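Long-range contact in gentamicin resistance protein (Enterococcus gallinarum, PDB 6CTZ), which probably confers resistance to aminoglycosides such as kanamycin by transferring a phosphate from a guanine nucleotide to the 2'' position of the drug: residues Y167-Y181 against T253-V267. The protein carries 2 engineered substitutions. Numbering follows the deposited sequence. Where two conformers were deposited one is given.
Sequences YLTLRFQSYMTHPVY and TLIRKVSLFVTFDQV. Engineered in segment 253-267: L254 (natural residue His). With KAN (kanamycin a), chain E.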
ATOM      1  N   TYR A 167       7.729  22.286  12.716  1.00 20.34           N
ATOM      2  CA  TYR A 167       6.571  21.834  11.947  1.00 19.36           C
ATOM      3  C   TYR A 167       6.265  20.365  12.221  1.00 18.90           C
ATOM      4  O   TYR A 167       5.117  19.998  12.483  1.00 18.46           O
ATOM      5  CB  TYR A 167       6.818  22.063  10.455  1.00 18.26           C
ATOM      6  CG  TYR A 167       5.831  21.369   9.548  1.00 17.93           C
ATOM      7  CD1 TYR A 167       4.555  21.879   9.369  1.00 17.72           C
ATOM      8  CD2 TYR A 167       6.176  20.201   8.869  1.00 17.91           C
ATOM      9  CE1 TYR A 167       3.640  21.245   8.536  1.00 17.64           C
ATOM     10  CE2 TYR A 167       5.267  19.561   8.035  1.00 18.01           C
ATOM     11  CZ  TYR A 167       4.000  20.093   7.871  1.00 17.40           C
ATOM     12  OH  TYR A 167       3.090  19.472   7.052  1.00 17.99           O
ATOM     13  N   LEU A 168       7.284  19.506  12.171  1.00 18.53           N
ATOM     14  CA  LEU A 168       7.038  18.090  12.405  1.00 19.34           C
ATOM     15  C   LEU A 168       6.531  17.827  13.817  1.00 20.19           C
ATOM     16  O   LEU A 168       5.640  16.997  14.014  1.00 20.33           O
ATOM     17  CB  LEU A 168       8.288  17.266  12.104  1.00 20.19           C
ATOM     18  CG  LEU A 168       8.661  17.147  10.627  1.00 21.03           C
ATOM     19  CD1 LEU A 168       9.913  16.312  10.500  1.00 22.42           C
ATOM     20  CD2 LEU A 168       7.524  16.530   9.816  1.00 21.02           C
ATOM     21  N   THR A 169       7.101  18.496  14.821  1.00 21.08           N
ATOM     22  CA  THR A 169       6.604  18.316  16.180  0.64 22.44           C
ATOM     23  C   THR A 169       5.141  18.729  16.288  1.00 21.70           C
ATOM     24  O   THR A 169       4.341  18.058  16.955  1.00 22.19           O
ATOM     25  CB  THR A 169       7.463  19.119  17.153  0.64 24.84           C
ATOM     26  OG1 THR A 169       8.812  18.643  17.089  0.64 26.24           O
ATOM     27  CG2 THR A 169       6.935  18.979  18.575  0.64 25.87           C
ATOM     28  N   LEU A 170       4.774  19.831  15.627  1.00 20.09           N
ATOM     29  CA  LEU A 170       3.384  20.274  15.597  1.00 19.64           C
ATOM     30  C   LEU A 170       2.483  19.205  14.993  1.00 18.65           C
ATOM     31  O   LEU A 170       1.402  18.922  15.519  1.00 18.70           O
ATOM     32  CB  LEU A 170       3.282  21.562  14.781  1.00 20.01           C
ATOM     33  CG  LEU A 170       1.868  22.054  14.461  1.00 21.90           C
ATOM     34  CD1 LEU A 170       1.094  22.429  15.720  1.00 23.70           C
ATOM     35  CD2 LEU A 170       1.926  23.213  13.488  1.00 23.45           C
ATOM     36  N   ARG A 171       2.910  18.607  13.878  1.00 17.52           N
ATOM     37  CA  ARG A 171       2.092  17.597  13.214  1.00 16.81           C
ATOM     38  C   ARG A 171       1.929  16.360  14.088  1.00 16.96           C
ATOM     39  O   ARG A 171       0.822  15.831  14.229  1.00 17.00           O
ATOM     40  CB  ARG A 171       2.695  17.237  11.856  1.00 16.56           C
ATOM     41  CG  ARG A 171       2.822  18.419  10.901  1.00 16.90           C
ATOM     42  CD  ARG A 171       1.459  18.870  10.399  1.00 16.00           C
ATOM     43  NE  ARG A 171       0.960  18.014   9.316  1.00 14.97           N
ATOM     44  CZ  ARG A 171      -0.201  18.196   8.693  1.00 14.72           C
ATOM     45  NH1 ARG A 171      -1.017  19.185   9.057  1.00 15.72           N
ATOM     46  NH2 ARG A 171      -0.564  17.381   7.712  1.00 15.56           N
ATOM     47  N   PHE A 172       3.023  15.884  14.686  1.00 18.13           N
ATOM     48  CA  PHE A 172       2.921  14.746  15.595  1.00 18.70           C
ATOM     49  C   PHE A 172       2.009  15.066  16.775  1.00 19.58           C
ATOM     50  O   PHE A 172       1.150  14.259  17.144  1.00 20.17           O
ATOM     51  CB  PHE A 172       4.306  14.319  16.077  1.00 19.67           C
ATOM     52  CG  PHE A 172       5.043  13.428  15.116  1.00 19.67           C
ATOM     53  CD1 PHE A 172       4.671  12.102  14.939  1.00 20.13           C
ATOM     54  CD2 PHE A 172       6.125  13.913  14.401  1.00 21.01           C
ATOM     55  CE1 PHE A 172       5.367  11.280  14.059  1.00 20.42           C
ATOM     56  CE2 PHE A 172       6.825  13.097  13.524  1.00 21.66           C
ATOM     57  CZ  PHE A 172       6.436  11.778  13.350  1.00 21.91           C
ATOM     58  N   GLN A 173       2.177  16.249  17.376  1.00 19.96           N
ATOM     59  CA  GLN A 173       1.340  16.596  18.518  0.58 20.78           C
ATOM     60  C   GLN A 173      -0.118  16.783  18.116  1.00 19.65           C
ATOM     61  O   GLN A 173      -1.021  16.397  18.868  1.00 20.27           O
ATOM     62  CB  GLN A 173       1.892  17.821  19.245  0.58 23.00           C
ATOM     63  CG  GLN A 173       3.203  17.546  19.969  0.58 25.37           C
ATOM     64  CD  GLN A 173       3.195  16.217  20.703  0.58 28.04           C
ATOM     65  OE1 GLN A 173       3.824  15.251  20.270  0.58 29.59           O
ATOM     66  NE2 GLN A 173       2.472  16.159  21.816  0.58 29.04           N
ATOM     67  N   SER A 174      -0.375  17.350  16.935  1.00 17.83           N
ATOM     68  CA  SER A 174      -1.757  17.523  16.495  1.00 17.60           C
ATOM     69  C   SER A 174      -2.464  16.181  16.346  1.00 17.31           C
ATOM     70  O   SER A 174      -3.654  16.057  16.665  1.00 19.03           O
ATOM     71  CB  SER A 174      -1.801  18.318  15.191  1.00 18.49           C
ATOM     72  OG  SER A 174      -1.455  19.674  15.420  1.00 19.58           O
ATOM     73  N   TYR A 175      -1.749  15.163  15.871  1.00 16.54           N
ATOM     74  CA  TYR A 175      -2.337  13.830  15.830  1.00 16.60           C
ATOM     75  C   TYR A 175      -2.487  13.266  17.237  1.00 17.27           C
ATOM     76  O   TYR A 175      -3.586  12.870  17.644  1.00 18.25           O
ATOM     77  CB  TYR A 175      -1.496  12.890  14.956  1.00 16.52           C
ATOM     78  CG  TYR A 175      -1.972  11.456  15.036  1.00 15.24           C
ATOM     79  CD1 TYR A 175      -3.063  11.024  14.289  1.00 14.74           C
ATOM     80  CD2 TYR A 175      -1.360  10.549  15.889  1.00 15.97           C
ATOM     81  CE1 TYR A 175      -3.520   9.721  14.376  1.00 15.22           C
ATOM     82  CE2 TYR A 175      -1.811   9.251  15.992  1.00 16.56           C
ATOM     83  CZ  TYR A 175      -2.884   8.836  15.225  1.00 16.68           C
ATOM     84  OH  TYR A 175      -3.338   7.539  15.320  1.00 17.15           O
ATOM     85  N   MET A 176      -1.389  13.245  18.002  1.00 19.01           N
ATOM     86  CA  MET A 176      -1.354  12.467  19.237  1.00 21.96           C
ATOM     87  C   MET A 176      -2.303  13.005  20.302  1.00 24.30           C
ATOM     88  O   MET A 176      -2.830  12.223  21.101  1.00 26.43           O
ATOM     89  CB  MET A 176       0.076  12.393  19.783  1.00 24.06           C
ATOM     90  CG  MET A 176       1.033  11.574  18.913  1.00 27.18           C
ATOM     91  SD  MET A 176       0.672   9.799  18.810  1.00 30.80           S
ATOM     92  CE  MET A 176       0.514   9.372  20.537  1.00 31.45           C
ATOM     93  N   THR A 177      -2.543  14.317  20.334  1.00 24.86           N
ATOM     94  CA  THR A 177      -3.320  14.919  21.414  1.00 26.20           C
ATOM     95  C   THR A 177      -4.809  15.050  21.113  1.00 26.95           C
ATOM     96  O   THR A 177      -5.542  15.597  21.943  1.00 28.88           O
ATOM     97  CB  THR A 177      -2.756  16.295  21.797  1.00 28.14           C
ATOM     98  OG1 THR A 177      -2.903  17.199  20.697  1.00 28.19           O
ATOM     99  CG2 THR A 177      -1.291  16.189  22.182  1.00 29.42           C
ATOM    100  N   HIS A 178      -5.286  14.561  19.971  1.00 26.38           N
ATOM    101  CA  HIS A 178      -6.697  14.705  19.608  1.00 26.61           C
ATOM    102  C   HIS A 178      -7.372  13.347  19.498  1.00 25.19           C
ATOM    103  O   HIS A 178      -7.141  12.623  18.509  1.00 23.14           O
ATOM    104  CB  HIS A 178      -6.849  15.466  18.293  1.00 28.96           C
ATOM    105  CG  HIS A 178      -6.595  16.933  18.412  1.00 30.64           C
ATOM    106  ND1 HIS A 178      -5.358  17.492  18.180  1.00 31.46           N
ATOM    107  CD2 HIS A 178      -7.414  17.958  18.749  1.00 32.46           C
ATOM    108  CE1 HIS A 178      -5.427  18.800  18.358  1.00 32.31           C
ATOM    109  NE2 HIS A 178      -6.664  19.107  18.706  1.00 33.26           N
ATOM    110  N   PRO A 179      -8.216  12.966  20.462  1.00 25.59           N
ATOM    111  CA  PRO A 179      -8.951  11.694  20.341  1.00 25.64           C
ATOM    112  C   PRO A 179      -9.775  11.587  19.075  1.00 23.88           C
ATOM    113  O   PRO A 179     -10.042  10.469  18.613  1.00 23.58           O
ATOM    114  CB  PRO A 179      -9.837  11.681  21.595  1.00 27.02           C
ATOM    115  CG  PRO A 179      -9.099  12.525  22.572  1.00 27.47           C
ATOM    116  CD  PRO A 179      -8.441  13.613  21.766  1.00 26.12           C
ATOM    117  N   VAL A 180     -10.184  12.716  18.492  1.00 23.66           N
ATOM    118  CA  VAL A 180     -10.914  12.667  17.230  0.56 23.77           C
ATOM    119  C   VAL A 180     -10.090  11.969  16.153  1.00 22.06           C
ATOM    120  O   VAL A 180     -10.648  11.375  15.222  1.00 22.11           O
ATOM    121  CB  VAL A 180     -11.388  14.077  16.815  0.56 24.88           C
ATOM    122  CG1 VAL A 180     -10.212  14.949  16.402  0.56 24.32           C
ATOM    123  CG2 VAL A 180     -12.429  13.995  15.709  0.56 26.15           C
ATOM    124  N   TYR A 181      -8.761  11.997  16.272  1.00 19.29           N
ATOM    125  CA  TYR A 181      -7.879  11.306  15.336  1.00 17.41           C
ATOM    126  C   TYR A 181      -7.407   9.957  15.850  1.00 17.55           C
ATOM    127  O   TYR A 181      -7.266   9.024  15.063  1.00 17.45           O
ATOM    128  CB  TYR A 181      -6.640  12.153  15.015  1.00 16.50           C
ATOM    129  CG  TYR A 181      -6.945  13.521  14.475  1.00 16.14           C
ATOM    130  CD1 TYR A 181      -7.986  13.727  13.575  1.00 18.12           C
ATOM    131  CD2 TYR A 181      -6.195  14.616  14.880  1.00 17.12           C
ATOM    132  CE1 TYR A 181      -8.269  14.999  13.088  1.00 17.91           C
ATOM    133  CE2 TYR A 181      -6.468  15.883  14.403  1.00 17.99           C
ATOM    134  CZ  TYR A 181      -7.508  16.067  13.510  1.00 18.49           C
ATOM    135  OH  TYR A 181      -7.785  17.324  13.029  1.00 19.70           O
ATOM    136  N   THR A 253     -12.451  17.555   8.547  1.00 15.39           N
ATOM    137  CA  THR A 253     -11.698  16.939   9.634  1.00 15.33           C
ATOM    138  C   THR A 253     -11.011  15.659   9.167  1.00 13.10           C
ATOM    139  O   THR A 253      -9.842  15.420   9.496  1.00 12.98           O
ATOM    140  CB  THR A 253     -12.624  16.657  10.816  1.00 16.97           C
ATOM    141  OG1 THR A 253     -13.193  17.890  11.269  1.00 18.76           O
ATOM    142  CG2 THR A 253     -11.868  16.001  11.958  1.00 18.59           C
ATOM    143  N   LEU A 254     -11.715  14.833   8.385  1.00 12.23           N
ATOM    144  CA  LEU A 254     -11.126  13.585   7.919  1.00 11.84           C
ATOM    145  C   LEU A 254      -9.935  13.845   7.001  1.00 10.65           C
ATOM    146  O   LEU A 254      -8.914  13.149   7.086  1.00 11.21           O
ATOM    147  CB  LEU A 254     -12.190  12.724   7.232  1.00 11.80           C
ATOM    148  CG  LEU A 254     -11.713  11.370   6.696  1.00 11.36           C
ATOM    149  CD1 LEU A 254     -11.051  10.502   7.762  1.00 13.23           C
ATOM    150  CD2 LEU A 254     -12.889  10.644   6.074  1.00 12.31           C
ATOM    151  N   ILE A 255     -10.038  14.848   6.119  1.00 11.77           N
ATOM    152  CA  ILE A 255      -8.907  15.180   5.255  1.00 11.93           C
ATOM    153  C   ILE A 255      -7.720  15.651   6.084  1.00 10.99           C
ATOM    154  O   ILE A 255      -6.568  15.304   5.799  1.00 12.25           O
ATOM    155  CB  ILE A 255      -9.316  16.204   4.179  1.00 12.49           C
ATOM    156  CG1 ILE A 255     -10.157  15.538   3.091  1.00 13.25           C
ATOM    157  CG2 ILE A 255      -8.096  16.920   3.597  1.00 14.10           C
ATOM    158  CD1 ILE A 255      -9.367  14.602   2.160  1.00 13.97           C
ATOM    159  N   ARG A 256      -7.976  16.453   7.124  1.00 11.51           N
ATOM    160  CA  ARG A 256      -6.891  16.848   8.019  1.00 12.18           C
ATOM    161  C   ARG A 256      -6.224  15.624   8.642  1.00 11.15           C
ATOM    162  O   ARG A 256      -4.991  15.510   8.650  1.00 11.87           O
ATOM    163  CB  ARG A 256      -7.401  17.804   9.099  1.00 14.16           C
ATOM    164  CG  ARG A 256      -6.337  18.119  10.143  1.00 14.89           C
ATOM    165  CD  ARG A 256      -5.103  18.793   9.549  1.00 15.73           C
ATOM    166  NE  ARG A 256      -5.430  20.021   8.827  1.00 16.84           N
ATOM    167  CZ  ARG A 256      -5.530  21.221   9.386  1.00 18.30           C
ATOM    168  NH1 ARG A 256      -5.323  21.380  10.689  1.00 18.37           N
ATOM    169  NH2 ARG A 256      -5.836  22.265   8.630  1.00 19.00           N
ATOM    170  N   LYS A 257      -7.028  14.686   9.148  1.00 11.15           N
ATOM    171  CA  LYS A 257      -6.469  13.463   9.715  1.00 11.19           C
ATOM    172  C   LYS A 257      -5.602  12.723   8.700  1.00 10.48           C
ATOM    173  O   LYS A 257      -4.474  12.318   9.006  1.00 11.20           O
ATOM    174  CB  LYS A 257      -7.601  12.555  10.180  1.00 11.86           C
ATOM    175  CG  LYS A 257      -7.116  11.289  10.854  1.00 12.66           C
ATOM    176  CD  LYS A 257      -8.268  10.386  11.246  1.00 12.20           C
ATOM    177  CE  LYS A 257      -7.767   9.061  11.784  1.00 13.37           C
ATOM    178  NZ  LYS A 257      -8.885   8.153  12.161  1.00 13.34           N
ATOM    179  N   VAL A 258      -6.122  12.532   7.485  1.00 10.54           N
ATOM    180  CA  VAL A 258      -5.345  11.811   6.481  1.00 10.08           C
ATOM    181  C   VAL A 258      -4.092  12.600   6.103  1.00 10.96           C
ATOM    182  O   VAL A 258      -3.034  12.012   5.849  1.00 11.80           O
ATOM    183  CB  VAL A 258      -6.222  11.466   5.264  1.00 10.76           C
ATOM    184  CG1 VAL A 258      -5.401  10.716   4.214  1.00 11.05           C
ATOM    185  CG2 VAL A 258      -7.381  10.603   5.687  1.00 11.82           C
ATOM    186  N   SER A 259      -4.175  13.935   6.089  1.00 11.24           N
ATOM    187  CA  SER A 259      -2.999  14.730   5.765  1.00 12.25           C
ATOM    188  C   SER A 259      -1.914  14.558   6.819  1.00 12.22           C
ATOM    189  O   SER A 259      -0.722  14.631   6.499  1.00 12.53           O
ATOM    190  CB  SER A 259      -3.384  16.203   5.596  1.00 14.31           C
ATOM    191  OG  SER A 259      -3.509  16.860   6.847  1.00 16.63           O
ATOM    192  N   LEU A 260      -2.305  14.339   8.082  1.00 11.99           N
ATOM    193  CA  LEU A 260      -1.324  14.013   9.112  1.00 12.69           C
ATOM    194  C   LEU A 260      -0.637  12.685   8.796  1.00 12.75           C
ATOM    195  O   LEU A 260       0.592  12.577   8.876  1.00 13.36           O
ATOM    196  CB  LEU A 260      -1.987  13.996  10.490  1.00 12.82           C
ATOM    197  CG  LEU A 260      -2.412  15.385  10.996  1.00 13.35           C
ATOM    198  CD1 LEU A 260      -3.461  15.266  12.108  1.00 14.55           C
ATOM    199  CD2 LEU A 260      -1.228  16.212  11.468  1.00 15.27           C
ATOM    200  N   PHE A 261      -1.416  11.663   8.407  1.00 12.47           N
ATOM    201  CA  PHE A 261      -0.811  10.414   7.945  1.00 12.29           C
ATOM    202  C   PHE A 261       0.148  10.661   6.786  1.00 12.13           C
ATOM    203  O   PHE A 261       1.182   9.998   6.685  1.00 13.54           O
ATOM    204  CB  PHE A 261      -1.887   9.420   7.491  1.00 12.91           C
ATOM    205  CG  PHE A 261      -2.781   8.903   8.591  1.00 12.84           C
ATOM    206  CD1 PHE A 261      -2.372   8.895   9.912  1.00 15.14           C
ATOM    207  CD2 PHE A 261      -4.038   8.406   8.283  1.00 12.74           C
ATOM    208  CE1 PHE A 261      -3.208   8.407  10.907  1.00 15.91           C
ATOM    209  CE2 PHE A 261      -4.870   7.922   9.262  1.00 13.24           C
ATOM    210  CZ  PHE A 261      -4.457   7.920  10.579  1.00 14.98           C
ATOM    211  N   VAL A 262      -0.194  11.581   5.874  1.00 12.36           N
ATOM    212  CA  VAL A 262       0.704  11.876   4.757  1.00 12.89           C
ATOM    213  C   VAL A 262       2.023  12.446   5.263  1.00 13.44           C
ATOM    214  O   VAL A 262       3.097  12.072   4.779  1.00 14.19           O
ATOM    215  CB  VAL A 262       0.033  12.794   3.716  1.00 13.12           C
ATOM    216  CG1 VAL A 262       1.043  13.255   2.676  1.00 14.26           C
ATOM    217  CG2 VAL A 262      -1.115  12.078   3.030  1.00 13.46           C
ATOM    218  N   THR A 263       1.966  13.377   6.227  1.00 14.00           N
ATOM    219  CA  THR A 263       3.197  13.877   6.842  1.00 14.32           C
ATOM    220  C   THR A 263       4.023  12.727   7.405  1.00 14.41           C
ATOM    221  O   THR A 263       5.235  12.642   7.174  1.00 15.62           O
ATOM    222  CB  THR A 263       2.879  14.881   7.957  1.00 15.07           C
ATOM    223  OG1 THR A 263       2.134  15.988   7.427  1.00 15.67           O
ATOM    224  CG2 THR A 263       4.185  15.392   8.616  1.00 16.48           C
ATOM    225  N   PHE A 264       3.379  11.830   8.152  1.00 13.89           N
ATOM    226  CA  PHE A 264       4.119  10.734   8.762  1.00 14.76           C
ATOM    227  C   PHE A 264       4.687   9.801   7.702  1.00 14.98           C
ATOM    228  O   PHE A 264       5.782   9.253   7.882  1.00 15.44           O
ATOM    229  CB  PHE A 264       3.227   9.983   9.753  1.00 15.49           C
ATOM    230  CG  PHE A 264       2.588  10.878  10.791  1.00 14.68           C
ATOM    231  CD1 PHE A 264       3.211  12.054  11.203  1.00 15.39           C
ATOM    232  CD2 PHE A 264       1.358  10.553  11.337  1.00 15.45           C
ATOM    233  CE1 PHE A 264       2.613  12.882  12.147  1.00 16.46           C
ATOM    234  CE2 PHE A 264       0.752  11.381  12.270  1.00 15.70           C
ATOM    235  CZ  PHE A 264       1.386  12.540  12.681  1.00 16.18           C
ATOM    236  N   ASP A 265       3.979   9.637   6.581  1.00 14.67           N
ATOM    237  CA  ASP A 265       4.522   8.856   5.474  1.00 15.35           C
ATOM    238  C   ASP A 265       5.800   9.480   4.922  1.00 15.97           C
ATOM    239  O   ASP A 265       6.757   8.763   4.605  1.00 16.89           O
ATOM    240  CB  ASP A 265       3.481   8.701   4.367  1.00 15.69           C
ATOM    241  CG  ASP A 265       4.004   7.896   3.198  1.00 15.98           C
ATOM    242  OD1 ASP A 265       4.341   6.712   3.395  1.00 16.24           O
ATOM    243  OD2 ASP A 265       4.095   8.444   2.080  1.00 16.84           O
ATOM    244  N   GLN A 266       5.854  10.802   4.815  1.00 15.89           N
ATOM    245  CA  GLN A 266       7.043  11.467   4.329  1.00 18.03           C
ATOM    246  C   GLN A 266       8.208  11.222   5.291  1.00 19.97           C
ATOM    247  O   GLN A 266       9.283  10.986   4.854  1.00 21.39           O
ATOM    248  CB  GLN A 266       6.802  12.938   4.056  1.00 20.21           C
ATOM    249  CG  GLN A 266       5.749  13.268   3.033  1.00 22.16           C
ATOM    250  CD  GLN A 266       5.880  12.516   1.722  1.00 24.69           C
ATOM    251  OE1 GLN A 266       5.964  11.338   1.702  1.00 29.52           O
ATOM    252  NE2 GLN A 266       5.865  13.183   0.677  1.00 26.95           N
ATOM    253  N   VAL A 267       7.975  11.245   6.585  1.00 20.74           N
ATOM    254  CA  VAL A 267       8.996  10.946   7.580  1.00 23.05           C
ATOM    255  C   VAL A 267       9.454   9.515   7.396  1.00 22.73           C
ATOM    256  O   VAL A 267      10.625   9.255   7.398  1.00 24.08           O
ATOM    257  CB  VAL A 267       8.419  11.102   9.004  1.00 24.63           C
ATOM    258  CG1 VAL A 267       9.286  10.483  10.061  1.00 25.72           C
ATOM    259  CG2 VAL A 267       8.191  12.537   9.282  1.00 24.56           C
TER
HETATM  260  C1  KAN E 404       6.974   7.812  -1.605  1.00 19.28           C
HETATM  261  C2  KAN E 404       7.011   9.241  -1.065  1.00 21.22           C
HETATM  262  C3  KAN E 404       6.514  10.197  -2.129  1.00 23.66           C
HETATM  263  C4  KAN E 404       7.417  10.037  -3.342  1.00 24.99           C
HETATM  264  C5  KAN E 404       7.408   8.598  -3.848  1.00 25.25           C
HETATM  265  C6  KAN E 404       8.377   8.402  -5.010  1.00 28.14           C
HETATM  266  C7  KAN E 404       3.423   3.878  -1.653  1.00 10.92           C
HETATM  267  C8  KAN E 404       4.886   3.767  -1.234  1.00 11.34           C
HETATM  268  C9  KAN E 404       5.458   5.159  -0.947  1.00 13.46           C
HETATM  269  C10 KAN E 404       5.296   6.097  -2.143  1.00 14.43           C
HETATM  270  C11 KAN E 404       3.833   6.145  -2.591  1.00 14.60           C
HETATM  271  C12 KAN E 404       3.297   4.751  -2.895  1.00 12.68           C
HETATM  272  C13 KAN E 404       6.127   2.293   0.246  1.00 13.67           C
HETATM  273  C14 KAN E 404       5.871   0.922   0.851  1.00 14.98           C
HETATM  274  C15 KAN E 404       5.053   1.097   2.134  1.00 16.52           C
HETATM  275  C16 KAN E 404       5.786   2.037   3.083  1.00 17.65           C
HETATM  276  C17 KAN E 404       6.099   3.341   2.376  1.00 18.07           C
HETATM  277  C18 KAN E 404       6.944   4.223   3.282  1.00 21.09           C
HETATM  278  N1  KAN E 404       8.349   7.003  -5.395  1.00 29.41           N
HETATM  279  N2  KAN E 404       3.668   6.989  -3.769  1.00 17.34           N
HETATM  280  N3  KAN E 404       2.884   2.541  -1.899  1.00 11.54           N
HETATM  281  N4  KAN E 404       4.790  -0.170   2.805  1.00 19.29           N
HETATM  282  O5  KAN E 404       7.711   7.647  -2.821  1.00 22.00           O
HETATM  283  O6  KAN E 404       6.174   9.320   0.093  1.00 22.82           O
HETATM  284  O7  KAN E 404       6.560  11.550  -1.663  1.00 25.13           O
HETATM  285  O8  KAN E 404       6.961  10.912  -4.376  1.00 26.69           O
HETATM  286  O9  KAN E 404       5.602   7.447  -1.786  1.00 16.85           O
HETATM  287  O10 KAN E 404       6.861   5.039  -0.658  1.00 15.58           O
HETATM  288  O11 KAN E 404       4.893   2.937  -0.063  1.00 12.22           O
HETATM  289  O12 KAN E 404       6.838   3.084   1.193  1.00 16.04           O
HETATM  290  O13 KAN E 404       5.200   0.122  -0.126  1.00 17.45           O
HETATM  291  O14 KAN E 404       4.995   2.346   4.244  1.00 19.06           O
HETATM  292  O15 KAN E 404       7.229   5.453   2.609  0.65 22.46           O
HETATM  293  O   HOH W   1      -2.873  19.777   7.011  1.00 19.25           O
HETATM  294  O   HOH W   2     -10.550   8.779  14.376  1.00 20.56           O
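R171 on helix 162-176 and L260 on helix 251-276 meet at the centre of a helix-helix packing contact in the helical part of this kinase-like aminoglycoside phosphotransferase. Residues 167-176 and 253-267 cross at -133°, the axes of these segments 10.0 Å apart at closest approach. R171 is a knob among R256, S259, L260 and T263, and L260 is one among R171, S174 and Y175 of helix 162-176 and Y181 beyond the turn. R171 bends at chi2 and chi3, which lays its guanidinium flat against L260, with L260 CD2 over the centre of one face. R171 NE and NH2 both donate to T263 OG1, each at 3.0 Å and close to the guanidinium plane, and NH2 also donates to S259 OG at 3.1 Å, tilted from that plane. A water bridges R171 NH1 to S259 OG.

Next to the arginine lies an aromatic cluster. F172 and F264 form an offset stack, centroids 4.6 Å apart, and the edge of F264 points toward the face of Y175, with the planes at 83°. F261 completes the cluster, its CE1 3.7 Å from Y175 CE1. Beyond the turn after helix 162-176, Y181 drops among T253, R256, K257 and L260. There L260 CD1 sits over its ring face in a CH-pi contact, 4.2 Å from the centroid. K257 runs extended past Y181 to salt bridges with D222 and D224.

D265 and Q266, on the same helix 251-276, turn to kanamycin, and Q266 NE2 donates to KAN O7 at 2.9 Å. D292 of helix 279-296 also hydrogen-bonds T263 OG1, and its carboxylate probably helps offset the positive charge of R171, whose NH1 lies 4.5 Å from R256 NE. The guanidinium is thus held by the T263 hydroxyl at its edge, the S259 hydroxyl tilted from its plane and a methyl on its face, joining the drug-binding helix to its neighbour.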